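Local coordinates for tail fiber protein (Acinetobacter phage AM24, PDB 5W5P) that probably recognises and depolymerises the capsular polysaccharide of Acinetobacter baumannii as the host-binding tailspike of the phage, at residues T332-Y337 with T368-Q373; V282-N287 with D312-E317; N372-A377 with N411-Y416; G320-L325 with C351-G356. All coordinates share one frame; numbering follows the deposited sequence.

Contact 1 of 4, residues T332-Y337 with T368-Q373; sequences TFIGNY and TFIGNQ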
loop_
_atom_site.group_PDB
_atom_site.type_symbol
_atom_site.label_atom_id
_atom_site.label_comp_id
_atom_site.label_asym_id
_atom_site.label_seq_id
_atom_site.Cartn_x
_atom_site.Cartn_y
_atom_site.Cartn_z
ATOM N N THR A 332 -3.313 -7.133 -6.221
ATOM C CA THR A 332 -3.526 -5.734 -5.876
ATOM C C THR A 332 -2.681 -4.854 -6.786
ATOM O O THR A 332 -1.528 -5.177 -7.079
ATOM C CB THR A 332 -3.189 -5.460 -4.397
ATOM O OG1 THR A 332 -2.019 -6.195 -4.020
ATOM C CG2 THR A 332 -4.356 -5.858 -3.487
ATOM N N PHE A 333 -3.270 -3.750 -7.249
ATOM C CA PHE A 333 -2.584 -2.764 -8.089
ATOM C C PHE A 333 -2.986 -1.380 -7.581
ATOM O O PHE A 333 -4.048 -0.869 -7.949
ATOM C CB PHE A 333 -2.938 -2.928 -9.564
ATOM C CG PHE A 333 -2.610 -4.286 -10.130
ATOM C CD1 PHE A 333 -3.454 -5.365 -9.906
ATOM C CD2 PHE A 333 -1.475 -4.479 -10.907
ATOM C CE1 PHE A 333 -3.173 -6.608 -10.421
ATOM C CE2 PHE A 333 -1.189 -5.728 -11.429
ATOM C CZ PHE A 333 -2.044 -6.796 -11.182
ATOM N N ILE A 334 -2.133 -0.773 -6.756
ATOM C CA ILE A 334 -2.470 0.436 -6.013
ATOM C C ILE A 334 -1.553 1.567 -6.461
ATOM O O ILE A 334 -0.332 1.507 -6.265
ATOM C CB ILE A 334 -2.372 0.224 -4.496
ATOM C CG1 ILE A 334 -3.102 -1.063 -4.086
ATOM C CG2 ILE A 334 -2.872 1.463 -3.742
ATOM C CD1 ILE A 334 -3.207 -1.266 -2.586
ATOM N N GLY A 335 -2.139 2.602 -7.056
ATOM C CA GLY A 335 -1.436 3.856 -7.238
ATOM C C GLY A 335 -0.395 3.886 -8.330
ATOM O O GLY A 335 0.539 4.684 -8.258
ATOM N N ASN A 336 -0.521 3.036 -9.344
ATOM C CA ASN A 336 0.428 3.083 -10.445
ATOM C C ASN A 336 0.229 4.346 -11.278
ATOM O O ASN A 336 -0.834 4.973 -11.272
ATOM C CB ASN A 336 0.297 1.844 -11.326
ATOM C CG ASN A 336 0.848 0.607 -10.658
ATOM O OD1 ASN A 336 2.029 0.555 -10.304
ATOM N ND2 ASN A 336 -0.010 -0.390 -10.453
ATOM N N TYR A 337 1.285 4.718 -11.997
ATOM C CA TYR A 337 1.306 5.896 -12.856
ATOM C C TYR A 337 1.585 5.418 -14.276
ATOM O O TYR A 337 2.717 5.033 -14.597
ATOM C CB TYR A 337 2.363 6.892 -12.368
ATOM C CG TYR A 337 2.530 8.162 -13.186
ATOM C CD1 TYR A 337 3.226 8.151 -14.390
ATOM C CD2 TYR A 337 2.040 9.380 -12.727
ATOM C CE1 TYR A 337 3.396 9.301 -15.127
ATOM C CE2 TYR A 337 2.211 10.542 -13.459
ATOM C CZ TYR A 337 2.892 10.496 -14.658
ATOM O OH TYR A 337 3.070 11.646 -15.396
ATOM N N THR A 368 -7.951 -6.230 -6.933
ATOM C CA THR A 368 -8.420 -4.891 -6.599
ATOM C C THR A 368 -7.493 -3.843 -7.194
ATOM O O THR A 368 -6.276 -3.900 -6.990
ATOM C CB THR A 368 -8.515 -4.703 -5.082
ATOM O OG1 THR A 368 -9.203 -5.819 -4.505
ATOM C CG2 THR A 368 -9.272 -3.424 -4.748
ATOM N N PHE A 369 -8.075 -2.882 -7.914
ATOM C CA PHE A 369 -7.357 -1.750 -8.494
ATOM C C PHE A 369 -7.773 -0.480 -7.765
ATOM O O PHE A 369 -8.945 -0.099 -7.809
ATOM C CB PHE A 369 -7.654 -1.614 -9.986
ATOM C CG PHE A 369 -7.196 -2.780 -10.801
ATOM C CD1 PHE A 369 -7.982 -3.917 -10.912
ATOM C CD2 PHE A 369 -5.974 -2.742 -11.458
ATOM C CE1 PHE A 369 -7.561 -4.995 -11.664
ATOM C CE2 PHE A 369 -5.546 -3.818 -12.217
ATOM C CZ PHE A 369 -6.340 -4.946 -12.321
ATOM N N ILE A 370 -6.818 0.178 -7.111
ATOM C CA ILE A 370 -7.086 1.374 -6.320
ATOM C C ILE A 370 -6.144 2.482 -6.768
ATOM O O ILE A 370 -4.921 2.306 -6.751
ATOM C CB ILE A 370 -6.924 1.111 -4.813
ATOM C CG1 ILE A 370 -7.800 -0.069 -4.379
ATOM C CG2 ILE A 370 -7.263 2.365 -4.016
ATOM C CD1 ILE A 370 -7.541 -0.526 -2.975
ATOM N N GLY A 371 -6.713 3.615 -7.178
ATOM C CA GLY A 371 -5.946 4.840 -7.328
ATOM C C GLY A 371 -4.912 4.867 -8.432
ATOM O O GLY A 371 -3.924 5.599 -8.324
ATOM N N ASN A 372 -5.108 4.099 -9.497
ATOM C CA ASN A 372 -4.215 4.147 -10.644
ATOM C C ASN A 372 -4.620 5.274 -11.586
ATOM O O ASN A 372 -5.794 5.644 -11.671
ATOM C CB ASN A 372 -4.232 2.817 -11.398
ATOM C CG ASN A 372 -3.848 1.648 -10.519
ATOM O OD1 ASN A 372 -2.666 1.375 -10.323
ATOM N ND2 ASN A 372 -4.843 0.956 -9.977
ATOM N N GLN A 373 -3.638 5.827 -12.291
ATOM C CA GLN A 373 -3.897 6.734 -13.401
ATOM C C GLN A 373 -3.551 6.022 -14.695
ATOM O O GLN A 373 -2.390 5.668 -14.923
ATOM C CB GLN A 373 -3.101 8.032 -13.295
ATOM C CG GLN A 373 -3.192 8.879 -14.555
ATOM C CD GLN A 373 -2.210 10.035 -14.564
ATOM O OE1 GLN A 373 -1.120 9.936 -15.133
ATOM N NE2 GLN A 373 -2.600 11.147 -13.953
#
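Thr332-Ile334 and Thr368-Ile370 form a buried, in-register parallel strand pair between successive coils of a beta-helix, 4.8 Å apart at their axes. The ladder runs from Phe333 N to Thr368 O, from Ile370 N to Phe333 O and from Gly335 N to Ile370 O. Phe333 and Phe369 point the same way into the coil. Their rings are nearly parallel (10°) but slid apart so that they barely overlap, with CD1 of Phe333 3.5 Å from CE2 of Phe369. On the opposite face Ile334 and Ile370 look toward the other two subunits, where Ile334 packs on its own copies. Past the strands, Gly335 and Gly371 turn the chain with positive phi and Asn372, its CG anti to the carbonyl carbon (chi1 -58°), spans the turn. Its ND2 reaches Phe333 O (2.8 Å) from the face opposite to Ile370 N, giving that carbonyl two donors. Its OD1 accepts Asn336 N at 2.9 Å, the donor lying well above the amide carbonyl plane. Asn336 ND2 bonds OD1 weakly and is held mainly by Cys311 O. Gln373 N to Asn336 O then resumes the ladder. Like asparagines at the same turn of successive coils make an asparagine ladder, known from parallel beta-helices such as the pectate lyases.

Contact 2 of 4, residues V282-N287 with D312-E317; sequences VTVSRN and DGNLWE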
loop_
_atom_site.group_PDB
_atom_site.type_symbol
_atom_site.label_atom_id
_atom_site.label_comp_id
_atom_site.label_asym_id
_atom_site.label_seq_id
_atom_site.Cartn_x
_atom_site.Cartn_y
_atom_site.Cartn_z
ATOM N N VAL A 282 4.636 -12.375 -5.466
ATOM C CA VAL A 282 5.389 -11.532 -6.383
ATOM C C VAL A 282 5.080 -10.079 -6.054
ATOM O O VAL A 282 3.922 -9.720 -5.819
ATOM C CB VAL A 282 5.044 -11.859 -7.850
ATOM C CG1 VAL A 282 5.622 -10.807 -8.803
ATOM C CG2 VAL A 282 5.516 -13.262 -8.201
ATOM N N THR A 283 6.121 -9.248 -6.004
ATOM C CA THR A 283 5.974 -7.825 -5.723
ATOM C C THR A 283 6.773 -7.033 -6.744
ATOM O O THR A 283 7.968 -7.289 -6.933
ATOM C CB THR A 283 6.448 -7.475 -4.307
ATOM O OG1 THR A 283 5.847 -8.371 -3.361
ATOM C CG2 THR A 283 6.061 -6.045 -3.965
ATOM N N VAL A 284 6.111 -6.089 -7.417
ATOM C CA VAL A 284 6.795 -5.183 -8.332
ATOM C C VAL A 284 6.253 -3.779 -8.095
ATOM O O VAL A 284 5.264 -3.373 -8.715
ATOM C CB VAL A 284 6.619 -5.621 -9.800
ATOM C CG1 VAL A 284 7.338 -4.660 -10.724
ATOM C CG2 VAL A 284 7.121 -7.055 -10.012
ATOM N N SER A 285 6.895 -3.027 -7.196
ATOM C CA SER A 285 6.351 -1.766 -6.712
ATOM C C SER A 285 7.402 -0.662 -6.722
ATOM O O SER A 285 8.588 -0.904 -6.474
ATOM C CB SER A 285 5.796 -1.917 -5.291
ATOM O OG SER A 285 4.733 -2.850 -5.249
ATOM N N ARG A 286 6.940 0.562 -7.008
ATOM C CA ARG A 286 7.723 1.787 -6.835
ATOM C C ARG A 286 9.017 1.757 -7.655
ATOM O O ARG A 286 10.096 2.103 -7.174
ATOM C CB ARG A 286 8.012 2.044 -5.348
ATOM C CG ARG A 286 6.768 2.367 -4.517
ATOM C CD ARG A 286 6.994 2.136 -3.023
ATOM N NE ARG A 286 6.805 0.737 -2.635
ATOM C CZ ARG A 286 5.636 0.202 -2.287
ATOM N NH1 ARG A 286 4.538 0.943 -2.274
ATOM N NH2 ARG A 286 5.559 -1.079 -1.950
ATOM N N ASN A 287 8.899 1.359 -8.917
ATOM C CA ASN A 287 10.017 1.378 -9.850
ATOM C C ASN A 287 9.795 2.449 -10.909
ATOM O O ASN A 287 8.680 2.621 -11.404
ATOM C CB ASN A 287 10.206 0.021 -10.539
ATOM C CG ASN A 287 10.368 -1.122 -9.563
ATOM O OD1 ASN A 287 9.393 -1.785 -9.192
ATOM N ND2 ASN A 287 11.604 -1.383 -9.166
ATOM N N ASP A 312 2.438 -1.734 -7.070
ATOM C CA ASP A 312 2.014 -0.474 -6.477
ATOM C C ASP A 312 2.993 0.649 -6.802
ATOM O O ASP A 312 4.208 0.437 -6.846
ATOM C CB ASP A 312 1.871 -0.606 -4.956
ATOM C CG ASP A 312 0.950 -1.746 -4.552
ATOM O OD1 ASP A 312 0.040 -2.087 -5.338
ATOM O OD2 ASP A 312 1.130 -2.295 -3.441
ATOM N N GLY A 313 2.451 1.845 -7.033
ATOM C CA GLY A 313 3.253 3.050 -7.144
ATOM C C GLY A 313 4.347 3.028 -8.190
ATOM O O GLY A 313 5.322 3.778 -8.065
ATOM N N ASN A 314 4.221 2.195 -9.220
ATOM C CA ASN A 314 5.205 2.169 -10.289
ATOM C C ASN A 314 5.021 3.362 -11.225
ATOM O O ASN A 314 3.943 3.955 -11.320
ATOM C CB ASN A 314 5.094 0.880 -11.102
ATOM C CG ASN A 314 5.604 -0.330 -10.354
ATOM O OD1 ASN A 314 6.804 -0.468 -10.108
ATOM N ND2 ASN A 314 4.691 -1.227 -9.999
ATOM N N LEU A 315 6.101 3.708 -11.920
ATOM C CA LEU A 315 6.047 4.591 -13.078
ATOM C C LEU A 315 6.144 3.731 -14.330
ATOM O O LEU A 315 7.002 2.845 -14.410
ATOM C CB LEU A 315 7.172 5.623 -13.036
ATOM C CG LEU A 315 7.598 6.350 -14.313
ATOM C CD1 LEU A 315 6.626 7.446 -14.667
ATOM C CD2 LEU A 315 8.990 6.933 -14.123
ATOM N N TRP A 316 5.251 3.974 -15.293
ATOM C CA TRP A 316 5.184 3.191 -16.534
ATOM C C TRP A 316 4.826 4.152 -17.668
ATOM O O TRP A 316 3.645 4.383 -17.951
ATOM C CB TRP A 316 4.173 2.057 -16.412
ATOM C CG TRP A 316 4.304 1.001 -17.461
ATOM C CD1 TRP A 316 3.483 0.805 -18.539
ATOM C CD2 TRP A 316 5.306 -0.020 -17.529
ATOM N NE1 TRP A 316 3.919 -0.269 -19.276
ATOM C CE2 TRP A 316 5.032 -0.798 -18.673
ATOM C CE3 TRP A 316 6.407 -0.353 -16.735
ATOM C CZ2 TRP A 316 5.825 -1.885 -19.043
ATOM C CZ3 TRP A 316 7.195 -1.431 -17.103
ATOM C CH2 TRP A 316 6.901 -2.184 -18.248
ATOM N N GLU A 317 5.850 4.698 -18.320
ATOM C CA GLU A 317 5.687 5.734 -19.330
ATOM C C GLU A 317 6.326 5.295 -20.641
ATOM O O GLU A 317 7.393 4.669 -20.642
ATOM C CB GLU A 317 6.310 7.052 -18.856
ATOM C CG GLU A 317 5.829 8.288 -19.595
ATOM C CD GLU A 317 6.206 9.566 -18.873
ATOM O OE1 GLU A 317 6.879 9.476 -17.824
ATOM O OE2 GLU A 317 5.829 10.659 -19.350
HETATM O O HOH W 1 3.737 -3.285 -3.069
HETATM O O HOH W 2 1.771 -0.442 -1.124
#
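Asn314 reaches across to the end of strand 282-285 and the bend at Arg286-Asn287, gripping them with both ends of its amide. Its CG lies anti to the carbonyl carbon (chi1 -72°). ND2 meets Val284 O at 2.6 Å in a nearly straight bond of 175° that lies in the plane of the amide. OD1 receives Asn287 N at 3.0 Å, and the two asparagine amides run side by side, almost coplanar. Backbone bonds flank this grip, Arg286 N to Asp312 O and Leu315 N to Asn287 O (2.8 Å), while CA of Arg286 also points its hydrogen at Gly313 O. The tight part of the contact is thus a polar, largely buried junction of two bends, at Arg286 and Gly313, both with positive phi.

The other end is looser and wetter. Asp312 N bonds Ser285 OG at 3.1 Å, but the Asp312 carboxylate does not touch the guanidinium of Arg286. Instead, a water 3.0 Å from Asp312 OD2 links to Arg286 NH1 only weakly. Arg286 is held mainly by Glu263, and copies of it from the three subunits crowd together, a repulsion that Glu263 may partly offset. Segment 312-317 lies between the coil of strands 279-285 and 288-290 and strand 331-339 of the next coil, to which Asp312 OD1 (from Ile334 N) and Asn314 N (to Asn336 OD1) are bonded.

Contact 3 of 4, residues N372-A377 with N411-Y416; sequences NQFGAA and NWTNAY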
loop_
_atom_site.group_PDB
_atom_site.type_symbol
_atom_site.label_atom_id
_atom_site.label_comp_id
_atom_site.label_asym_id
_atom_site.label_seq_id
_atom_site.Cartn_x
_atom_site.Cartn_y
_atom_site.Cartn_z
ATOM N N ASN A 372 -5.108 4.099 -9.497
ATOM C CA ASN A 372 -4.215 4.147 -10.644
ATOM C C ASN A 372 -4.620 5.274 -11.586
ATOM O O ASN A 372 -5.794 5.644 -11.671
ATOM C CB ASN A 372 -4.232 2.817 -11.398
ATOM C CG ASN A 372 -3.848 1.648 -10.519
ATOM O OD1 ASN A 372 -2.666 1.375 -10.323
ATOM N ND2 ASN A 372 -4.843 0.956 -9.977
ATOM N N GLN A 373 -3.638 5.827 -12.291
ATOM C CA GLN A 373 -3.897 6.734 -13.401
ATOM C C GLN A 373 -3.551 6.022 -14.695
ATOM O O GLN A 373 -2.390 5.668 -14.923
ATOM C CB GLN A 373 -3.101 8.032 -13.295
ATOM C CG GLN A 373 -3.192 8.879 -14.555
ATOM C CD GLN A 373 -2.210 10.035 -14.564
ATOM O OE1 GLN A 373 -1.120 9.936 -15.133
ATOM N NE2 GLN A 373 -2.600 11.147 -13.953
ATOM N N PHE A 374 -4.559 5.810 -15.533
ATOM C CA PHE A 374 -4.363 5.203 -16.843
ATOM C C PHE A 374 -4.354 6.299 -17.908
ATOM O O PHE A 374 -5.320 6.510 -18.643
ATOM C CB PHE A 374 -5.453 4.173 -17.116
ATOM C CG PHE A 374 -5.542 3.080 -16.089
ATOM C CD1 PHE A 374 -4.604 2.061 -16.054
ATOM C CD2 PHE A 374 -6.589 3.054 -15.178
ATOM C CE1 PHE A 374 -4.696 1.040 -15.115
ATOM C CE2 PHE A 374 -6.690 2.038 -14.233
ATOM C CZ PHE A 374 -5.740 1.030 -14.201
ATOM N N GLY A 375 -3.228 7.013 -17.967
ATOM C CA GLY A 375 -3.057 8.073 -18.945
ATOM C C GLY A 375 -2.705 7.530 -20.314
ATOM O O GLY A 375 -1.572 7.095 -20.545
ATOM N N ALA A 376 -3.664 7.550 -21.233
ATOM C CA ALA A 376 -3.509 6.874 -22.511
ATOM C C ALA A 376 -2.836 7.771 -23.539
ATOM O O ALA A 376 -3.000 8.996 -23.533
ATOM C CB ALA A 376 -4.866 6.418 -23.047
ATOM N N ALA A 377 -2.064 7.145 -24.423
ATOM C CA ALA A 377 -1.702 7.795 -25.669
ATOM C C ALA A 377 -2.965 8.070 -26.480
ATOM O O ALA A 377 -4.007 7.439 -26.288
ATOM C CB ALA A 377 -0.737 6.923 -26.470
ATOM N N ASN A 411 -9.826 4.990 -9.393
ATOM C CA ASN A 411 -8.884 5.080 -10.500
ATOM C C ASN A 411 -9.273 6.210 -11.450
ATOM O O ASN A 411 -10.386 6.734 -11.408
ATOM C CB ASN A 411 -8.819 3.759 -11.271
ATOM C CG ASN A 411 -8.500 2.577 -10.374
ATOM O OD1 ASN A 411 -7.334 2.316 -10.061
ATOM N ND2 ASN A 411 -9.541 1.853 -9.950
ATOM N N TRP A 412 -8.335 6.573 -12.322
ATOM C CA TRP A 412 -8.518 7.646 -13.294
ATOM C C TRP A 412 -8.033 7.169 -14.652
ATOM O O TRP A 412 -6.881 6.739 -14.786
ATOM C CB TRP A 412 -7.745 8.912 -12.891
ATOM C CG TRP A 412 -8.058 10.127 -13.725
ATOM C CD1 TRP A 412 -8.854 11.176 -13.367
ATOM C CD2 TRP A 412 -7.575 10.423 -15.047
ATOM N NE1 TRP A 412 -8.902 12.102 -14.381
ATOM C CE2 TRP A 412 -8.127 11.665 -15.422
ATOM C CE3 TRP A 412 -6.737 9.758 -15.949
ATOM C CZ2 TRP A 412 -7.868 12.255 -16.659
ATOM C CZ3 TRP A 412 -6.485 10.340 -17.180
ATOM C CH2 TRP A 412 -7.049 11.577 -17.524
ATOM N N THR A 413 -8.897 7.269 -15.660
ATOM C CA THR A 413 -8.525 6.923 -17.022
ATOM C C THR A 413 -9.069 7.977 -17.976
ATOM O O THR A 413 -9.985 8.734 -17.645
ATOM C CB THR A 413 -9.041 5.531 -17.426
ATOM O OG1 THR A 413 -8.403 5.112 -18.640
ATOM C CG2 THR A 413 -10.557 5.549 -17.634
ATOM N N ASN A 414 -8.467 8.033 -19.165
ATOM C CA ASN A 414 -9.013 8.793 -20.280
ATOM C C ASN A 414 -9.024 7.946 -21.545
ATOM O O ASN A 414 -9.099 8.486 -22.653
ATOM C CB ASN A 414 -8.244 10.100 -20.502
ATOM C CG ASN A 414 -6.790 9.877 -20.893
ATOM O OD1 ASN A 414 -6.271 8.762 -20.833
ATOM N ND2 ASN A 414 -6.121 10.954 -21.282
ATOM N N ALA A 415 -8.937 6.631 -21.391
ATOM C CA ALA A 415 -8.983 5.706 -22.505
ATOM C C ALA A 415 -10.437 5.379 -22.834
ATOM O O ALA A 415 -11.370 5.818 -22.156
ATOM C CB ALA A 415 -8.188 4.445 -22.174
ATOM N N TYR A 416 -10.641 4.602 -23.897
ATOM C CA TYR A 416 -11.999 4.211 -24.249
ATOM C C TYR A 416 -12.658 3.443 -23.110
ATOM O O TYR A 416 -13.816 3.705 -22.761
ATOM C CB TYR A 416 -12.001 3.385 -25.531
ATOM C CG TYR A 416 -13.387 3.233 -26.098
ATOM C CD1 TYR A 416 -13.995 4.281 -26.774
ATOM C CD2 TYR A 416 -14.099 2.053 -25.940
ATOM C CE1 TYR A 416 -15.274 4.157 -27.286
ATOM C CE2 TYR A 416 -15.381 1.921 -26.447
ATOM C CZ TYR A 416 -15.960 2.977 -27.118
ATOM O OH TYR A 416 -17.228 2.854 -27.630
HETATM O O HOH W 3 -3.251 11.033 -21.795
#
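Asn372 and Asn411 continue the asparagine ladder of the beta-helix by one more coil, their amides side by side and nearly coplanar. Asn411 OD1 is the acceptor of this step: it takes both ND2 of Asn372 (2.8 Å) and the backbone N of Asn372 (2.9 Å), while Asn411 ND2 turns to Phe369 O and to Asn430 beyond. The strands that follow pair in parallel, Trp412 N giving its hydrogen to Asn372 O and Phe374 N to Trp412 O (2.6 Å).

On one face of this pair CG of Gln373 rests 3.9 Å from CE3 of Trp412, whose ring stacks on Tyr329 of the second subunit. On the other, the Phe374 side chain crosses those of Asn411 and Thr413 at an angle: its CE2 comes to 4.0 Å from CB of Asn411, and its CB to 3.5 Å from OG1 of Thr413. That hydroxyl accepts Ala415 N within its own segment, an ST turn, and has Asp388 as its strongest polar partner.

Where the strands part, a side chain replaces the ladder. Asn414 holds CG in the crowded position between N and the carbonyl carbon (chi1 63°), and its OD1 accepts Ala376 N at 2.9 Å in a bond of 171° directed at an in-plane lone pair. Its ND2 donates to a water that also bonds Ala376 O. Beside it the methyls of Ala376 and Ala415 touch at 4.0 Å. The Asn414 bond thus closes the loop after the strand, and the asparagine ladder with its parallel strand pairing is typical of the right-handed parallel beta-helix.

Contact 4 of 4, residues G320-L325 with C351-G356; sequences GVFAKL and CLIELG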
loop_
_atom_site.group_PDB
_atom_site.type_symbol
_atom_site.label_atom_id
_atom_site.label_comp_id
_atom_site.label_asym_id
_atom_site.label_seq_id
_atom_site.Cartn_x
_atom_site.Cartn_y
_atom_site.Cartn_z
ATOM N N GLY A 320 5.195 -0.593 -22.882
ATOM C CA GLY A 320 4.313 -1.588 -23.462
ATOM C C GLY A 320 3.271 -2.087 -22.484
ATOM O O GLY A 320 2.720 -1.320 -21.688
ATOM N N VAL A 321 2.995 -3.391 -22.548
ATOM C CA VAL A 321 2.038 -4.001 -21.633
ATOM C C VAL A 321 2.696 -4.142 -20.266
ATOM O O VAL A 321 3.742 -4.788 -20.129
ATOM C CB VAL A 321 1.553 -5.356 -22.167
ATOM C CG1 VAL A 321 0.796 -6.128 -21.086
ATOM C CG2 VAL A 321 0.677 -5.155 -23.390
ATOM N N PHE A 322 2.086 -3.529 -19.245
ATOM C CA PHE A 322 2.685 -3.542 -17.917
ATOM C C PHE A 322 2.590 -4.914 -17.260
ATOM O O PHE A 322 3.471 -5.286 -16.473
ATOM C CB PHE A 322 2.028 -2.484 -17.027
ATOM C CG PHE A 322 2.451 -2.565 -15.586
ATOM C CD1 PHE A 322 3.751 -2.238 -15.213
ATOM C CD2 PHE A 322 1.559 -2.979 -14.607
ATOM C CE1 PHE A 322 4.154 -2.317 -13.891
ATOM C CE2 PHE A 322 1.950 -3.065 -13.280
ATOM C CZ PHE A 322 3.250 -2.733 -12.920
ATOM N N ALA A 323 1.533 -5.671 -17.553
ATOM C CA ALA A 323 1.355 -6.961 -16.894
ATOM C C ALA A 323 0.417 -7.816 -17.737
ATOM O O ALA A 323 -0.770 -7.500 -17.865
ATOM C CB ALA A 323 0.823 -6.789 -15.484
ATOM N N LYS A 324 0.942 -8.898 -18.296
ATOM C CA LYS A 324 0.131 -9.866 -19.013
ATOM C C LYS A 324 0.151 -11.096 -18.101
ATOM O O LYS A 324 1.096 -11.890 -18.100
ATOM C CB LYS A 324 0.672 -10.152 -20.413
ATOM C CG LYS A 324 0.084 -11.395 -21.105
ATOM C CD LYS A 324 0.621 -11.686 -22.526
ATOM C CE LYS A 324 -0.472 -12.256 -23.409
ATOM N NZ LYS A 324 -0.679 -13.685 -23.048
ATOM N N LEU A 325 -0.889 -11.230 -17.289
ATOM C CA LEU A 325 -0.973 -12.267 -16.274
ATOM C C LEU A 325 -2.019 -13.311 -16.645
ATOM O O LEU A 325 -2.970 -13.040 -17.392
ATOM C CB LEU A 325 -1.324 -11.659 -14.909
ATOM C CG LEU A 325 -0.423 -10.507 -14.470
ATOM C CD1 LEU A 325 -0.889 -9.917 -13.129
ATOM C CD2 LEU A 325 1.030 -10.960 -14.375
ATOM N N CYS A 351 -4.174 -3.289 -24.350
ATOM C CA CYS A 351 -4.450 -3.156 -22.930
ATOM C C CYS A 351 -3.142 -2.903 -22.197
ATOM O O CYS A 351 -2.063 -3.256 -22.681
ATOM C CB CYS A 351 -5.152 -4.402 -22.374
ATOM S SG CYS A 351 -4.134 -5.889 -22.277
ATOM N N LEU A 352 -3.251 -2.267 -21.030
ATOM C CA LEU A 352 -2.102 -2.094 -20.153
ATOM C C LEU A 352 -1.881 -3.311 -19.270
ATOM O O LEU A 352 -0.734 -3.642 -18.947
ATOM C CB LEU A 352 -2.292 -0.852 -19.284
ATOM C CG LEU A 352 -1.776 0.444 -19.903
ATOM C CD1 LEU A 352 -2.215 1.630 -19.073
ATOM C CD2 LEU A 352 -0.252 0.397 -20.035
ATOM N N ILE A 353 -2.960 -3.978 -18.869
ATOM C CA ILE A 353 -2.888 -5.158 -18.021
ATOM C C ILE A 353 -3.846 -6.203 -18.572
ATOM O O ILE A 353 -4.993 -5.891 -18.908
ATOM C CB ILE A 353 -3.228 -4.838 -16.552
ATOM C CG1 ILE A 353 -2.161 -3.923 -15.947
ATOM C CG2 ILE A 353 -3.361 -6.123 -15.742
ATOM C CD1 ILE A 353 -2.543 -3.343 -14.608
ATOM N N GLU A 354 -3.370 -7.435 -18.684
ATOM C CA GLU A 354 -4.203 -8.573 -19.023
ATOM C C GLU A 354 -4.271 -9.494 -17.815
ATOM O O GLU A 354 -3.240 -9.809 -17.214
ATOM C CB GLU A 354 -3.649 -9.317 -20.238
ATOM C CG GLU A 354 -4.272 -10.687 -20.453
ATOM C CD GLU A 354 -3.647 -11.435 -21.613
ATOM O OE1 GLU A 354 -3.603 -10.880 -22.733
ATOM O OE2 GLU A 354 -3.196 -12.584 -21.405
ATOM N N LEU A 355 -5.484 -9.896 -17.448
ATOM C CA LEU A 355 -5.718 -10.859 -16.385
ATOM C C LEU A 355 -6.433 -12.074 -16.960
ATOM O O LEU A 355 -6.884 -12.077 -18.108
ATOM C CB LEU A 355 -6.551 -10.250 -15.244
ATOM C CG LEU A 355 -6.044 -8.946 -14.621
ATOM C CD1 LEU A 355 -7.012 -8.431 -13.554
ATOM C CD2 LEU A 355 -4.623 -9.111 -14.052
ATOM N N GLY A 356 -6.528 -13.119 -16.144
ATOM C CA GLY A 356 -7.374 -14.238 -16.492
ATOM C C GLY A 356 -8.830 -13.960 -16.178
ATOM O O GLY A 356 -9.162 -13.296 -15.197
HETATM O O HOH W 4 -3.644 -12.921 -24.540
HETATM O O HOH W 5 -4.257 -13.775 -19.296
#
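Ala323-Lys324 and Ile353-Glu354 pair in parallel, joined by Glu354 N to Ala323 O and Leu325 N to Glu354 O (both 2.7 Å), and just before them the chain turns a corner at Phe322, whose N bonds Leu352 O at 2.8 Å. Ala323 N shares that carbonyl through a weaker, longer bond; Leu352 O thus accepts two consecutive amides at the corner. There too, CG2 of Val321 lies 3.4 Å from Cys351 O.

The two faces of the pair differ. On the inner one, Ile353 CG1 lies at the edge of the Phe322 ring, 4.1 Å from CD2, and touches the methyl of Ala323. The ring itself meets Trp316 and Phe338 edge-to-face. Farther along, CD1 of Leu325 and CD2 of Leu355 meet at 3.9 Å.

On the other face Lys324 and Glu354 lie side by side, pointing the same way, each with CG anti to its backbone N (chi1 166° and 167°). Glu354 is extended beyond CG, whereas in Lys324 the bend at chi3 places CE, 3.4 Å from Glu354 OE2, and chi4 turns NZ. NZ forms a salt bridge to the same oxygen whose hydrogen bond, at 3.2 Å, is weak. A water that donates to Glu354 OE1 is a weak acceptor for NZ.

The lysine also has a second, stronger acid partner, Asp299. Two carboxylates near NZ would be expected to favour the charged lysine, and the lysine may in turn offset the charge of the buried Glu354, so charge pairing serves the one face and apolar packing the other.

Overall arrangement
Contacts 1, 2 and 3 follow one asparagine ladder, through Asn314, Asn336, Asn372 and Asn411. Contacts 1 and 3 share Asn372 and Gln373 on strand 365-375, and contacts 1 and 2 join through backbone bonds of Tyr337. All four are largely buried, though contact 3 ends in a partly exposed loop. Contacts 1 and 2 both reach the other two subunits, contact 1 through apolar Ile334 and contact 2 through charged Arg286; contact 3 meets the second. Contact 4, which no other chain touches, belongs to a different face, yet its Ile353, Leu325 and Leu355 pack against Phe333 and Phe369. Contact 1 has four parallel bridges, contacts 3 and 4 two each; contact 4 alone carries a salt bridge between its segments.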